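Local coordinates for periplasmic oligopeptide-binding protein (Burkholderia pseudomallei, PDB 3ZS6) that probably binds oligopeptides in the periplasm and hands them to an ABC transporter for uptake into the cell, at residues Tyr101-Glu106 and Ser424-Val429. Sequence-based numbering, arbitrary orientation.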
loop_
_atom_site.group_PDB
_atom_site.type_symbol
_atom_site.label_atom_id
_atom_site.label_comp_id
_atom_site.label_asym_id
_atom_site.label_seq_id
_atom_site.Cartn_x
_atom_site.Cartn_y
_atom_site.Cartn_z
ATOM N N TYR A 101 -2.636 4.800 -10.094
ATOM C CA TYR A 101 -3.516 4.440 -8.985
ATOM C C TYR A 101 -4.984 4.714 -9.254
ATOM O O TYR A 101 -5.695 5.203 -8.382
ATOM C CB TYR A 101 -3.087 5.130 -7.683
ATOM C CG TYR A 101 -3.083 4.196 -6.483
ATOM C CD1 TYR A 101 -1.978 3.394 -6.215
ATOM C CD2 TYR A 101 -4.180 4.105 -5.634
ATOM C CE1 TYR A 101 -1.957 2.541 -5.134
ATOM C CE2 TYR A 101 -4.170 3.245 -4.530
ATOM C CZ TYR A 101 -3.045 2.469 -4.292
ATOM O OH TYR A 101 -2.993 1.604 -3.222
ATOM N N THR A 102 -5.447 4.374 -10.452
ATOM C CA THR A 102 -6.859 4.553 -10.785
ATOM C C THR A 102 -7.777 3.590 -10.020
ATOM O O THR A 102 -8.995 3.743 -10.029
ATOM C CB THR A 102 -7.104 4.401 -12.301
ATOM O OG1 THR A 102 -6.583 3.144 -12.742
ATOM C CG2 THR A 102 -6.419 5.531 -13.078
ATOM N N ILE A 103 -7.192 2.597 -9.354
ATOM C CA ILE A 103 -7.990 1.580 -8.667
ATOM C C ILE A 103 -8.975 2.168 -7.650
ATOM O O ILE A 103 -10.094 1.675 -7.516
ATOM C CB ILE A 103 -7.109 0.509 -7.979
ATOM C CG1 ILE A 103 -6.119 1.169 -7.012
ATOM C CG2 ILE A 103 -6.372 -0.338 -9.036
ATOM C CD1 ILE A 103 -5.307 0.188 -6.180
ATOM N N LEU A 104 -8.569 3.218 -6.939
ATOM C CA LEU A 104 -9.432 3.794 -5.905
ATOM C C LEU A 104 -10.668 4.503 -6.460
ATOM O O LEU A 104 -11.728 4.483 -5.838
ATOM C CB LEU A 104 -8.652 4.749 -4.985
ATOM C CG LEU A 104 -7.745 4.065 -3.961
ATOM C CD1 LEU A 104 -7.119 5.086 -3.011
ATOM C CD2 LEU A 104 -8.514 3.011 -3.192
ATOM N N VAL A 105 -10.537 5.122 -7.628
ATOM C CA VAL A 105 -11.667 5.825 -8.220
ATOM C C VAL A 105 -12.508 4.862 -9.058
ATOM O O VAL A 105 -13.598 5.192 -9.516
ATOM C CB VAL A 105 -11.203 7.024 -9.071
ATOM C CG1 VAL A 105 -10.677 6.545 -10.422
ATOM C CG2 VAL A 105 -12.340 8.025 -9.246
ATOM N N GLU A 106 -12.005 3.647 -9.221
ATOM C CA GLU A 106 -12.654 2.665 -10.079
ATOM C C GLU A 106 -14.056 2.285 -9.597
ATOM O O GLU A 106 -14.893 1.863 -10.398
ATOM C CB GLU A 106 -11.776 1.418 -10.211
ATOM C CG GLU A 106 -11.755 0.803 -11.594
ATOM C CD GLU A 106 -10.725 -0.310 -11.708
ATOM O OE1 GLU A 106 -9.515 -0.005 -11.688
ATOM O OE2 GLU A 106 -11.126 -1.490 -11.808
ATOM N N SER A 424 -6.407 -4.146 -13.850
ATOM C CA SER A 424 -6.198 -3.224 -12.730
ATOM C C SER A 424 -4.866 -2.487 -12.866
ATOM O O SER A 424 -3.868 -3.074 -13.292
ATOM C CB SER A 424 -6.224 -3.971 -11.399
ATOM O OG SER A 424 -5.599 -3.205 -10.394
ATOM N N SER A 425 -4.842 -1.211 -12.488
ATOM C CA SER A 425 -3.626 -0.411 -12.592
ATOM C C SER A 425 -2.517 -0.909 -11.659
ATOM O O SER A 425 -1.352 -0.578 -11.842
ATOM C CB SER A 425 -3.922 1.078 -12.332
ATOM O OG SER A 425 -4.058 1.363 -10.942
ATOM N N GLN A 426 -2.875 -1.689 -10.647
ATOM C CA GLN A 426 -1.868 -2.212 -9.725
ATOM C C GLN A 426 -1.689 -3.734 -9.864
ATOM O O GLN A 426 -1.043 -4.380 -9.032
ATOM C CB GLN A 426 -2.184 -1.805 -8.277
ATOM C CG GLN A 426 -1.909 -0.327 -7.971
ATOM C CD GLN A 426 -0.423 -0.005 -7.957
ATOM O OE1 GLN A 426 0.386 -0.773 -7.434
ATOM N NE2 GLN A 426 -0.057 1.135 -8.533
ATOM N N ASN A 427 -2.279 -4.298 -10.911
ATOM C CA ASN A 427 -1.989 -5.673 -11.320
ATOM C C ASN A 427 -0.729 -5.644 -12.186
ATOM O O ASN A 427 -0.791 -5.539 -13.413
ATOM C CB ASN A 427 -3.181 -6.259 -12.084
ATOM C CG ASN A 427 -2.974 -7.721 -12.486
ATOM O OD1 ASN A 427 -1.846 -8.200 -12.609
ATOM N ND2 ASN A 427 -4.074 -8.427 -12.705
ATOM N N THR A 428 0.425 -5.677 -11.534
ATOM C CA THR A 428 1.683 -5.545 -12.253
ATOM C C THR A 428 2.208 -6.890 -12.772
ATOM O O THR A 428 2.928 -6.917 -13.769
ATOM C CB THR A 428 2.764 -4.809 -11.408
ATOM O OG1 THR A 428 3.032 -5.540 -10.205
ATOM C CG2 THR A 428 2.305 -3.387 -11.049
ATOM N N VAL A 429 1.837 -8.000 -12.126
ATOM C CA VAL A 429 2.279 -9.319 -12.611
ATOM C C VAL A 429 1.647 -9.679 -13.963
ATOM O O VAL A 429 2.175 -10.516 -14.706
ATOM C CB VAL A 429 2.018 -10.456 -11.605
ATOM C CG1 VAL A 429 2.690 -10.140 -10.264
ATOM C CG2 VAL A 429 0.508 -10.710 -11.438
HETATM O O HOH W 1 -7.245 0.509 -12.371
#
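Where two loops meet across the ligand cleft of a family 5 solute-binding protein, Tyr101, Thr102 and Ile103 pack on a type I beta turn running from Ser424 to Asn427, beside the bound peptide. The turn presents its serines to Ile103, whose CG2 lies 3.3 Å from Ser424 OG and 3.4 Å from Ser425 OG. Ser425 also packs through CB, 3.4 Å from Thr102 OG1. Ser424 OG, anti to its backbone N (chi1 161°), accepts from Gln426 N at 3.1 Å in an ST turn and also bonds to Asp418 O. The Gln426 chain is bent at chi2 (-70°), and the Gln426 and Tyr101 side chains cross at about a right angle, with the amide and ring planes 37° apart. Gln426 NE2 approaches Tyr101 CD1 obliquely at 3.8 Å. Gln426 CG meets Ile103 CD1 at 3.9 Å, and that same methyl lies over one face of the Tyr101 ring, toward its rim. Direct hydrogen bonds between the loops come from Lys100 O, just before Tyr101, to Ser425 OG and Gln426 NE2; a water adds a further link, accepting from Ser425 N at 3.0 Å and bonding to Thr102 OG1. Tyr101 OH bonds to Asp409 and weakly to the peptide backbone, and Gln426 packs on an apolar peptide side chain, as expected of a closed, ligand-filled cleft in a periplasmic binding protein.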